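Local coordinates for tyrosine--tRNA ligase, mitochondrial (Emericella nidulans, PDB 5IHX), which probably attaches L-tyrosine to its cognate mitochondrial tRNA, using ATP and releasing AMP and diphosphate, at residues E325-L328 with K329-F333; Q314-V317 with R318-D321; E148-G151 with E152-Y156; H368-D371 with E372-V376. One frame throughout, in Å; residues are numbered along the deposited sequence.

Overall arrangement
From the N terminus, contact 3 (148-156) comes first, where the long helix 126-153 of the catalytic domain ends in a Schellman motif. The other three follow in the helical region toward the C terminus: contact 2 (314-321) closes the turn after helix 309-317, contact 1 (325-333) lies along the last turns of helix 321-331, and contact 4 (368-376) turns helix 354-368 into helix 370-383. All are local and in series, so none nests or crosses. Contacts 1 and 2 touch through Tyr327 and Thr319 and through Phe331 and Phe316. Phe333 of contact 1 packs on Tyr150, His154 and Gly151 of contact 3, whose Arg149 also meets Gly369 of contact 4, joining catalytic domain to helical region.

Contact 1 of 4, residues E325-L328 with K329-F333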
loop_
_atom_site.group_PDB
_atom_site.type_symbol
_atom_site.label_atom_id
_atom_site.label_comp_id
_atom_site.label_asym_id
_atom_site.label_seq_id
_atom_site.Cartn_x
_atom_site.Cartn_y
_atom_site.Cartn_z
ATOM N N GLU A 325 -15.364 3.629 -42.834
ATOM C CA GLU A 325 -15.049 5.052 -42.902
ATOM C C GLU A 325 -14.519 5.564 -41.570
ATOM O O GLU A 325 -13.537 6.307 -41.529
ATOM C CB GLU A 325 -16.263 5.882 -43.319
ATOM C CG GLU A 325 -15.979 7.386 -43.285
ATOM C CD GLU A 325 -17.066 8.227 -43.929
ATOM O OE1 GLU A 325 -18.029 7.650 -44.482
ATOM O OE2 GLU A 325 -16.951 9.471 -43.881
ATOM N N ARG A 326 -15.175 5.183 -40.479
ATOM C CA ARG A 326 -14.725 5.621 -39.167
ATOM C C ARG A 326 -13.356 5.020 -38.856
ATOM O O ARG A 326 -12.496 5.693 -38.287
ATOM C CB ARG A 326 -15.731 5.249 -38.076
ATOM C CG ARG A 326 -15.214 5.582 -36.687
ATOM C CD ARG A 326 -16.309 6.026 -35.741
ATOM N NE ARG A 326 -15.748 6.685 -34.564
ATOM C CZ ARG A 326 -16.466 7.302 -33.630
ATOM N NH1 ARG A 326 -17.789 7.349 -33.723
ATOM N NH2 ARG A 326 -15.858 7.876 -32.602
ATOM N N TYR A 327 -13.149 3.760 -39.234
ATOM C CA TYR A 327 -11.865 3.104 -38.987
ATOM C C TYR A 327 -10.734 3.785 -39.756
ATOM O O TYR A 327 -9.624 3.913 -39.241
ATOM C CB TYR A 327 -11.919 1.623 -39.367
ATOM C CG TYR A 327 -12.574 0.732 -38.333
ATOM C CD1 TYR A 327 -13.476 1.242 -37.407
ATOM C CD2 TYR A 327 -12.271 -0.623 -38.273
ATOM C CE1 TYR A 327 -14.070 0.425 -36.462
ATOM C CE2 TYR A 327 -12.856 -1.446 -37.332
ATOM C CZ TYR A 327 -13.755 -0.918 -36.429
ATOM O OH TYR A 327 -14.341 -1.738 -35.491
ATOM N N LEU A 328 -11.012 4.218 -40.981
ATOM C CA LEU A 328 -10.025 4.957 -41.764
ATOM C C LEU A 328 -9.576 6.204 -41.009
ATOM O O LEU A 328 -8.399 6.567 -41.028
ATOM C CB LEU A 328 -10.590 5.349 -43.134
ATOM C CG LEU A 328 -10.583 4.268 -44.222
ATOM C CD1 LEU A 328 -11.420 4.705 -45.415
ATOM C CD2 LEU A 328 -9.162 3.957 -44.664
ATOM N N LYS A 329 -10.520 6.852 -40.335
ATOM C CA LYS A 329 -10.223 8.065 -39.585
ATOM C C LYS A 329 -9.460 7.771 -38.294
ATOM O O LYS A 329 -8.580 8.536 -37.902
ATOM C CB LYS A 329 -11.516 8.819 -39.268
ATOM C CG LYS A 329 -12.217 9.373 -40.496
ATOM C CD LYS A 329 -13.594 9.919 -40.161
ATOM C CE LYS A 329 -14.254 10.544 -41.380
ATOM N NZ LYS A 329 -15.656 10.963 -41.104
ATOM N N MET A 330 -9.790 6.660 -37.642
ATOM C CA MET A 330 -9.213 6.340 -36.339
ATOM C C MET A 330 -7.865 5.619 -36.439
ATOM O O MET A 330 -7.000 5.803 -35.577
ATOM C CB MET A 330 -10.190 5.486 -35.518
ATOM C CG MET A 330 -11.484 6.202 -35.144
ATOM S SD MET A 330 -12.495 5.309 -33.935
ATOM C CE MET A 330 -12.613 3.689 -34.686
ATOM N N PHE A 331 -7.692 4.792 -37.470
ATOM C CA PHE A 331 -6.518 3.918 -37.564
ATOM C C PHE A 331 -5.447 4.359 -38.571
ATOM O O PHE A 331 -4.437 3.677 -38.723
ATOM C CB PHE A 331 -6.958 2.494 -37.918
ATOM C CG PHE A 331 -7.586 1.750 -36.776
ATOM C CD1 PHE A 331 -6.804 1.257 -35.744
ATOM C CD2 PHE A 331 -8.954 1.528 -36.739
ATOM C CE1 PHE A 331 -7.373 0.565 -34.693
ATOM C CE2 PHE A 331 -9.528 0.835 -35.690
ATOM C CZ PHE A 331 -8.736 0.353 -34.664
ATOM N N THR A 332 -5.655 5.484 -39.253
ATOM C CA THR A 332 -4.682 5.953 -40.244
ATOM C C THR A 332 -4.442 7.453 -40.139
ATOM O O THR A 332 -5.193 8.171 -39.477
ATOM C CB THR A 332 -5.132 5.632 -41.688
ATOM O OG1 THR A 332 -5.974 6.685 -42.179
ATOM C CG2 THR A 332 -5.882 4.305 -41.754
ATOM N N PHE A 333 -3.379 7.909 -40.802
ATOM C CA PHE A 333 -3.052 9.332 -40.906
ATOM C C PHE A 333 -3.551 9.914 -42.232
ATOM O O PHE A 333 -3.187 11.030 -42.601
ATOM C CB PHE A 333 -1.536 9.547 -40.782
ATOM C CG PHE A 333 -1.020 9.566 -39.360
ATOM C CD1 PHE A 333 0.317 9.841 -39.112
ATOM C CD2 PHE A 333 -1.850 9.294 -38.280
ATOM C CE1 PHE A 333 0.813 9.858 -37.821
ATOM C CE2 PHE A 333 -1.358 9.314 -36.985
ATOM C CZ PHE A 333 -0.025 9.596 -36.757
#
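Phe331 lies beside Tyr327 and turns its ring edge onto one face of the tyrosine, Phe331 CE2 standing 4.0 Å from Tyr327 CG near the rim of that ring. It is a T-shaped pair one helical turn apart, with planes at 67°, on the last turns of helix 321-331 in the α-helical region that follows the Rossmann-type catalytic domain. The methyl of Met330 lies obliquely to the same tyrosine ring: the chain bends at its last torsion (chi3 -52°) and brings Met330 CE to 3.8 Å from Tyr327 CD1. Behind that methyl, Met330 SD sits at the edge of the Arg326 guanidinium, close to its plane, and takes a weak hydrogen bond of 3.6 Å from Arg326 NE. Farther out, Arg326 NH2 has the stronger partner in the backbone carbonyl of Gly45, the sulfur contact being a weak second.

On another side of the helix Glu325 and Lys329 run alongside each other as extended chains and meet in a loose salt bridge, Glu325 OE2 to Lys329 NZ 3.4 Å. Leu359 of helix 354-368 packs on Tyr327, Leu328 and Phe331, and Ile339 of helix 336-348 on Leu328 and Lys329. The backbone bonds from Met330 N to Arg326 O and from Phe331 N to Tyr327 O keep the helical repeat. Thr332, in the turn that follows, folds its side chain back. Its hydroxyl is also hydrogen-bonded to Leu334 N; Thr332 OG1 donates to Leu328 O at 2.7 Å, in the carbonyl plane, while Thr332 N reaches the same oxygen only weakly, at 3.4 Å.

Contact 2 of 4, residues Q314-V317 with R318-D321; sequences QFFV and RTPD
Arg318 folds back over the helical turn it has just left. Arg318 N gives the closing i to i-4 bond of helix 309-317, to Gln314 O at 3.2 Å, with a weaker one to Phe315 O. The side chain starts along the same carbonyl, Arg318 CG lying 3.3 Å from Gln314 O, and then bends at chi3 (-57°), which lays one guanidinium face over Gln314 O and Phe315 CA. Arg318 NH1 rests 3.6 Å from Gln314 CB. Arg318 NH2 comes to the edge of the Phe315 ring, 4.0 Å from Phe315 CD2, the two planes standing 80° apart; this is edge contact and not a cation-pi stack.

Thr319 reaches one acceptor, Phe316 O, with two donors. Thr319 OG1 donates to Phe316 O at 2.6 Å and Thr319 N to the same oxygen at 3.1 Å, both from one face of the carbonyl plane, the N well above that plane. Thr319 O then binds Gln356 NE2 of helix 354-368, and its side chain packs on Leu359 of that helix and on Tyr327 of the next one.

The chemistry is that of a helix C terminus: two donors of one threonine satisfy Phe316 O, while the flat arginine sets its positive charge over the Gln314 carbonyl, near the negative end of the helix dipole, probably favourably, without a directed guanidinium bond to it.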
loop_
_atom_site.group_PDB
_atom_site.type_symbol
_atom_site.label_atom_id
_atom_site.label_comp_id
_atom_site.label_asym_id
_atom_site.label_seq_id
_atom_site.Cartn_x
_atom_site.Cartn_y
_atom_site.Cartn_z
ATOM N N GLN A 314 -5.854 -9.258 -43.551
ATOM C CA GLN A 314 -7.167 -9.886 -43.691
ATOM C C GLN A 314 -8.174 -9.342 -42.679
ATOM O O GLN A 314 -9.325 -9.082 -43.014
ATOM C CB GLN A 314 -7.071 -11.408 -43.548
ATOM C CG GLN A 314 -6.538 -12.106 -44.787
ATOM C CD GLN A 314 -6.539 -13.617 -44.654
ATOM O OE1 GLN A 314 -6.001 -14.171 -43.695
ATOM N NE2 GLN A 314 -7.147 -14.292 -45.623
ATOM N N PHE A 315 -7.747 -9.204 -41.431
ATOM C CA PHE A 315 -8.637 -8.719 -40.388
ATOM C C PHE A 315 -9.254 -7.377 -40.772
ATOM O O PHE A 315 -10.456 -7.168 -40.610
ATOM C CB PHE A 315 -7.899 -8.594 -39.057
ATOM C CG PHE A 315 -8.712 -7.939 -37.978
ATOM C CD1 PHE A 315 -8.463 -6.632 -37.596
ATOM C CD2 PHE A 315 -9.732 -8.635 -37.347
ATOM C CE1 PHE A 315 -9.212 -6.031 -36.599
ATOM C CE2 PHE A 315 -10.486 -8.039 -36.354
ATOM C CZ PHE A 315 -10.226 -6.736 -35.979
ATOM N N PHE A 316 -8.429 -6.470 -41.283
ATOM C CA PHE A 316 -8.905 -5.136 -41.629
ATOM C C PHE A 316 -9.681 -5.078 -42.948
ATOM O O PHE A 316 -10.562 -4.230 -43.095
ATOM C CB PHE A 316 -7.727 -4.160 -41.669
ATOM C CG PHE A 316 -7.364 -3.608 -40.318
ATOM C CD1 PHE A 316 -8.100 -2.577 -39.758
ATOM C CD2 PHE A 316 -6.301 -4.130 -39.601
ATOM C CE1 PHE A 316 -7.775 -2.068 -38.514
ATOM C CE2 PHE A 316 -5.974 -3.626 -38.358
ATOM C CZ PHE A 316 -6.713 -2.595 -37.814
ATOM N N VAL A 317 -9.381 -5.957 -43.905
ATOM C CA VAL A 317 -10.157 -5.967 -45.147
ATOM C C VAL A 317 -11.580 -6.471 -44.889
ATOM O O VAL A 317 -12.491 -6.184 -45.659
ATOM C CB VAL A 317 -9.513 -6.819 -46.277
ATOM C CG1 VAL A 317 -8.186 -6.228 -46.711
ATOM C CG2 VAL A 317 -9.339 -8.241 -45.853
ATOM N N ARG A 318 -11.764 -7.228 -43.808
ATOM C CA ARG A 318 -13.086 -7.738 -43.443
ATOM C C ARG A 318 -13.893 -6.727 -42.630
ATOM O O ARG A 318 -14.977 -7.049 -42.146
ATOM C CB ARG A 318 -12.971 -9.037 -42.636
ATOM C CG ARG A 318 -12.409 -10.222 -43.394
ATOM C CD ARG A 318 -12.624 -11.509 -42.613
ATOM N NE ARG A 318 -12.023 -11.451 -41.280
ATOM C CZ ARG A 318 -10.826 -11.941 -40.960
ATOM N NH1 ARG A 318 -10.067 -12.531 -41.877
ATOM N NH2 ARG A 318 -10.382 -11.835 -39.714
ATOM N N THR A 319 -13.369 -5.515 -42.472
ATOM C CA THR A 319 -14.088 -4.468 -41.751
ATOM C C THR A 319 -15.446 -4.223 -42.417
ATOM O O THR A 319 -15.509 -4.058 -43.636
ATOM C CB THR A 319 -13.281 -3.149 -41.709
ATOM O OG1 THR A 319 -12.020 -3.371 -41.066
ATOM C CG2 THR A 319 -14.044 -2.065 -40.958
ATOM N N PRO A 320 -16.537 -4.211 -41.625
ATOM C CA PRO A 320 -17.868 -3.986 -42.209
ATOM C C PRO A 320 -17.982 -2.655 -42.947
ATOM O O PRO A 320 -17.328 -1.683 -42.571
ATOM C CB PRO A 320 -18.801 -4.005 -40.992
ATOM C CG PRO A 320 -18.066 -4.765 -39.952
ATOM C CD PRO A 320 -16.616 -4.467 -40.174
ATOM N N ASP A 321 -18.813 -2.621 -43.984
ATOM C CA ASP A 321 -19.018 -1.415 -44.784
ATOM C C ASP A 321 -19.455 -0.211 -43.949
ATOM O O ASP A 321 -19.050 0.919 -44.223
ATOM C CB ASP A 321 -20.054 -1.680 -45.883
ATOM C CG ASP A 321 -19.555 -2.657 -46.935
ATOM O OD1 ASP A 321 -20.377 -3.434 -47.468
ATOM O OD2 ASP A 321 -18.342 -2.643 -47.234
#

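Contact 3 of 4, residues E148-G151 with E152-Y156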
loop_
_atom_site.group_PDB
_atom_site.type_symbol
_atom_site.label_atom_id
_atom_site.label_comp_id
_atom_site.label_asym_id
_atom_site.label_seq_id
_atom_site.Cartn_x
_atom_site.Cartn_y
_atom_site.Cartn_z
ATOM N N GLU A 148 7.008 7.606 -36.212
ATOM C CA GLU A 148 7.793 8.664 -36.836
ATOM C C GLU A 148 7.909 8.416 -38.340
ATOM O O GLU A 148 7.717 9.329 -39.141
ATOM C CB GLU A 148 9.181 8.754 -36.198
ATOM C CG GLU A 148 10.081 9.815 -36.820
ATOM C CD GLU A 148 11.404 9.967 -36.090
ATOM O OE1 GLU A 148 11.489 9.559 -34.911
ATOM O OE2 GLU A 148 12.358 10.500 -36.696
ATOM N N ARG A 149 8.221 7.177 -38.713
ATOM C CA ARG A 149 8.329 6.798 -40.117
ATOM C C ARG A 149 6.990 6.996 -40.834
ATOM O O ARG A 149 6.936 7.554 -41.927
ATOM C CB ARG A 149 8.790 5.341 -40.249
ATOM C CG ARG A 149 8.524 4.720 -41.623
ATOM C CD ARG A 149 9.005 3.279 -41.700
ATOM N NE ARG A 149 8.364 2.429 -40.699
ATOM C CZ ARG A 149 7.096 2.031 -40.753
ATOM N NH1 ARG A 149 6.315 2.415 -41.756
ATOM N NH2 ARG A 149 6.599 1.256 -39.799
ATOM N N TYR A 150 5.915 6.514 -40.221
ATOM C CA TYR A 150 4.583 6.617 -40.809
ATOM C C TYR A 150 4.142 8.075 -40.926
ATOM O O TYR A 150 3.494 8.460 -41.897
ATOM C CB TYR A 150 3.584 5.814 -39.974
ATOM C CG TYR A 150 2.189 5.755 -40.549
ATOM C CD1 TYR A 150 1.931 5.061 -41.723
ATOM C CD2 TYR A 150 1.122 6.365 -39.903
ATOM C CE1 TYR A 150 0.655 4.992 -42.249
ATOM C CE2 TYR A 150 -0.161 6.302 -40.419
ATOM C CZ TYR A 150 -0.391 5.610 -41.589
ATOM O OH TYR A 150 -1.664 5.553 -42.104
ATOM N N GLY A 151 4.504 8.885 -39.937
ATOM C CA GLY A 151 4.226 10.309 -39.982
ATOM C C GLY A 151 4.943 10.969 -41.147
ATOM O O GLY A 151 4.381 11.823 -41.831
ATOM N N GLU A 152 6.195 10.571 -41.362
ATOM C CA GLU A 152 6.999 11.087 -42.467
ATOM C C GLU A 152 6.308 10.854 -43.808
ATOM O O GLU A 152 6.288 11.740 -44.663
ATOM C CB GLU A 152 8.388 10.436 -42.465
ATOM C CG GLU A 152 9.293 10.841 -43.627
ATOM C CD GLU A 152 9.786 12.272 -43.529
ATOM O OE1 GLU A 152 9.687 12.871 -42.436
ATOM O OE2 GLU A 152 10.279 12.798 -44.551
ATOM N N LYS A 153 5.758 9.658 -43.995
ATOM C CA LYS A 153 5.071 9.323 -45.238
ATOM C C LYS A 153 3.962 10.324 -45.547
ATOM O O LYS A 153 3.728 10.659 -46.706
ATOM C CB LYS A 153 4.483 7.907 -45.173
ATOM C CG LYS A 153 3.346 7.670 -46.171
ATOM C CD LYS A 153 2.838 6.239 -46.163
ATOM C CE LYS A 153 1.654 6.093 -47.110
ATOM N NZ LYS A 153 1.144 4.701 -47.198
ATOM N N HIS A 154 3.282 10.798 -44.506
ATOM C CA HIS A 154 2.113 11.653 -44.679
ATOM C C HIS A 154 2.423 13.138 -44.486
ATOM O O HIS A 154 1.524 13.945 -44.252
ATOM C CB HIS A 154 1.006 11.202 -43.724
ATOM C CG HIS A 154 0.356 9.919 -44.138
ATOM N ND1 HIS A 154 -0.568 9.849 -45.159
ATOM C CD2 HIS A 154 0.513 8.651 -43.688
ATOM C CE1 HIS A 154 -0.961 8.598 -45.312
ATOM N NE2 HIS A 154 -0.321 7.850 -44.430
ATOM N N GLY A 155 3.701 13.494 -44.585
ATOM C CA GLY A 155 4.101 14.889 -44.640
ATOM C C GLY A 155 4.460 15.534 -43.314
ATOM O O GLY A 155 4.735 16.733 -43.268
ATOM N N TYR A 156 4.460 14.753 -42.239
ATOM C CA TYR A 156 4.837 15.275 -40.930
ATOM C C TYR A 156 6.329 15.061 -40.714
ATOM O O TYR A 156 6.777 13.945 -40.447
ATOM C CB TYR A 156 4.025 14.600 -39.819
ATOM C CG TYR A 156 2.533 14.752 -40.006
ATOM C CD1 TYR A 156 1.855 15.854 -39.502
ATOM C CD2 TYR A 156 1.804 13.799 -40.704
ATOM C CE1 TYR A 156 0.490 15.997 -39.681
ATOM C CE2 TYR A 156 0.445 13.932 -40.887
ATOM C CZ TYR A 156 -0.208 15.032 -40.377
ATOM O OH TYR A 156 -1.564 15.162 -40.567
HETATM O O HOH W 1 7.913 12.039 -38.649
#
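Gly151 O gathers the backbone amides that finish helix 126-153: Tyr156 N binds Gly151 O at 3.0 Å and His154 N weakly at 3.1 Å. With Gly155 N bound to Glu152 O, this is a Schellman motif whose C-prime residue is Gly155; at its backbone angles (phi 93°) a CB would jam against the carbonyl O of His154, which calls for glycine. One turn earlier the ordinary helical bonds continue, Glu152 N to Glu148 O and Lys153 N to Arg149 O. A water donates to Glu148 O at 2.8 Å and to Tyr156 O at 2.9 Å, tying the chain beyond the turn back to the helix.

Among the side chains, His154 sets its edge against a face of Tyr150 in a T-shaped pair, centroids 4.9 Å apart and planes at 70°. With CG opposite its own backbone N (chi1 -175°), the Tyr150 ring is carried to where the CD2-NE2 edge of His154 meets one face, His154 CD2 lying 3.8 Å from Tyr150 CZ. Both polar ends converge on a single carboxylate oxygen, Glu362 OE2, which binds Tyr150 OH and His154 NE2 and so fixes the two rings relative to each other. Tyr156 CD2 comes to 3.4 Å from Gly151 O, which lies in the plane of its ring.

Helix 354-368 flanks this end: Glu362 and Glu365 both form salt bridges with Lys153, and the Glu365 and Leu366 carbonyls take the Arg149 guanidinium. Phe333, just beyond helix 321-331, gives its backbone N to Tyr150 OH and its ring meets that of Tyr150, while Glu148 forms a salt bridge to Arg164 on strand 164-168.

Contact 4 of 4, residues H368-D371 with E372-V376; sequences HGKD and EADAV
Lys370 and Asp374 supply the charged part of the contact, a salt bridge between residues one helical turn apart. The lysine is extended through chi3 and turned at its last torsion, about CD-CE (chi4 -61°), which brings Lys370 NZ to 2.7 Å from Asp374 OD2, on the syn lone pair of that oxygen. The other oxygen, OD1, is bound to Tyr361 OH of helix 354-368, so the two oxygens of the carboxylate have separate partners and its rotation is fixed. Asp371 OD1 lies 4.8 Å from Asp374 OD2, a like-charge approach that the ammonium group probably eases.

Backbone bonds set up the turn. Ala373 N binds Gly369 O, Asp374 N binds Lys370 O at 2.8 Å and nearly in line with the C=O bond, and Ala375 N binds Asp371 O. Gly369 is the N-cap of helix 370-383 and also the first residue to leave helix 354-368; its positive phi (97°) lets the chain break between two helices of the α-helical region and start again at once. Asp371 and Glu372 thus stand in the first turn, where their negative charge probably suits the helix dipole.

Water supplies a further link: one molecule donates to His368 O at 2.7 Å and accepts weakly from Glu372 N at 3.3 Å, bridging the break. Van der Waals contacts lie beside it. Glu372 CG rests 3.4 Å from His368 O and Glu372 CB 3.9 Å from His368 CB; beyond CG the chain bends, and OE2 is hydrogen-bonded to Thr309 OG1 at the start of helix 309-317.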
loop_
_atom_site.group_PDB
_atom_site.type_symbol
_atom_site.label_atom_id
_atom_site.label_comp_id
_atom_site.label_asym_id
_atom_site.label_seq_id
_atom_site.Cartn_x
_atom_site.Cartn_y
_atom_site.Cartn_z
ATOM N N HIS A 368 4.080 -2.717 -39.602
ATOM C CA HIS A 368 5.074 -3.657 -40.127
ATOM C C HIS A 368 5.921 -3.126 -41.288
ATOM O O HIS A 368 6.818 -3.820 -41.764
ATOM C CB HIS A 368 4.367 -4.939 -40.562
ATOM C CG HIS A 368 3.733 -5.687 -39.432
ATOM N ND1 HIS A 368 4.461 -6.214 -38.388
ATOM C CD2 HIS A 368 2.437 -5.992 -39.176
ATOM C CE1 HIS A 368 3.645 -6.815 -37.541
ATOM N NE2 HIS A 368 2.410 -6.697 -37.999
ATOM N N GLY A 369 5.642 -1.909 -41.743
ATOM C CA GLY A 369 6.450 -1.285 -42.777
ATOM C C GLY A 369 5.878 -1.422 -44.180
ATOM O O GLY A 369 4.997 -2.243 -44.435
ATOM N N LYS A 370 6.397 -0.608 -45.094
ATOM C CA LYS A 370 5.898 -0.546 -46.465
ATOM C C LYS A 370 6.060 -1.870 -47.219
ATOM O O LYS A 370 5.136 -2.312 -47.902
ATOM C CB LYS A 370 6.607 0.574 -47.228
ATOM C CG LYS A 370 6.104 0.776 -48.651
ATOM C CD LYS A 370 6.885 1.863 -49.369
ATOM C CE LYS A 370 6.334 2.113 -50.765
ATOM N NZ LYS A 370 6.411 0.896 -51.620
ATOM N N ASP A 371 7.235 -2.485 -47.111
ATOM C CA ASP A 371 7.512 -3.735 -47.820
ATOM C C ASP A 371 6.510 -4.828 -47.459
ATOM O O ASP A 371 6.053 -5.572 -48.327
ATOM C CB ASP A 371 8.932 -4.224 -47.519
ATOM C CG ASP A 371 9.997 -3.341 -48.137
ATOM O OD1 ASP A 371 9.734 -2.743 -49.203
ATOM O OD2 ASP A 371 11.100 -3.251 -47.559
ATOM N N GLU A 372 6.173 -4.925 -46.177
ATOM C CA GLU A 372 5.171 -5.885 -45.732
ATOM C C GLU A 372 3.801 -5.528 -46.291
ATOM O O GLU A 372 3.052 -6.404 -46.715
ATOM C CB GLU A 372 5.122 -5.951 -44.207
ATOM C CG GLU A 372 6.329 -6.636 -43.597
ATOM C CD GLU A 372 6.291 -8.139 -43.787
ATOM O OE1 GLU A 372 7.269 -8.813 -43.401
ATOM O OE2 GLU A 372 5.288 -8.644 -44.337
ATOM N N ALA A 373 3.483 -4.237 -46.299
ATOM C CA ALA A 373 2.193 -3.770 -46.791
ATOM C C ALA A 373 2.039 -4.087 -48.276
ATOM O O ALA A 373 0.985 -4.556 -48.713
ATOM C CB ALA A 373 2.038 -2.278 -46.544
ATOM N N ASP A 374 3.087 -3.828 -49.051
ATOM C CA ASP A 374 3.071 -4.137 -50.478
ATOM C C ASP A 374 2.882 -5.631 -50.720
ATOM O O ASP A 374 2.041 -6.033 -51.520
ATOM C CB ASP A 374 4.364 -3.666 -51.150
ATOM C CG ASP A 374 4.462 -2.153 -51.238
ATOM O OD1 ASP A 374 3.409 -1.485 -51.279
ATOM O OD2 ASP A 374 5.597 -1.633 -51.272
ATOM N N ALA A 375 3.654 -6.451 -50.013
ATOM C CA ALA A 375 3.622 -7.894 -50.220
ATOM C C ALA A 375 2.246 -8.496 -49.939
ATOM O O ALA A 375 1.706 -9.227 -50.770
ATOM C CB ALA A 375 4.673 -8.570 -49.352
ATOM N N VAL A 376 1.676 -8.197 -48.775
ATOM C CA VAL A 376 0.412 -8.821 -48.388
ATOM C C VAL A 376 -0.758 -8.305 -49.222
ATOM O O VAL A 376 -1.687 -9.056 -49.506
ATOM C CB VAL A 376 0.098 -8.605 -46.888
ATOM C CG1 VAL A 376 1.201 -9.203 -46.022
ATOM C CG2 VAL A 376 -0.110 -7.127 -46.570
HETATM O O HOH W 2 8.382 -3.837 -43.980
#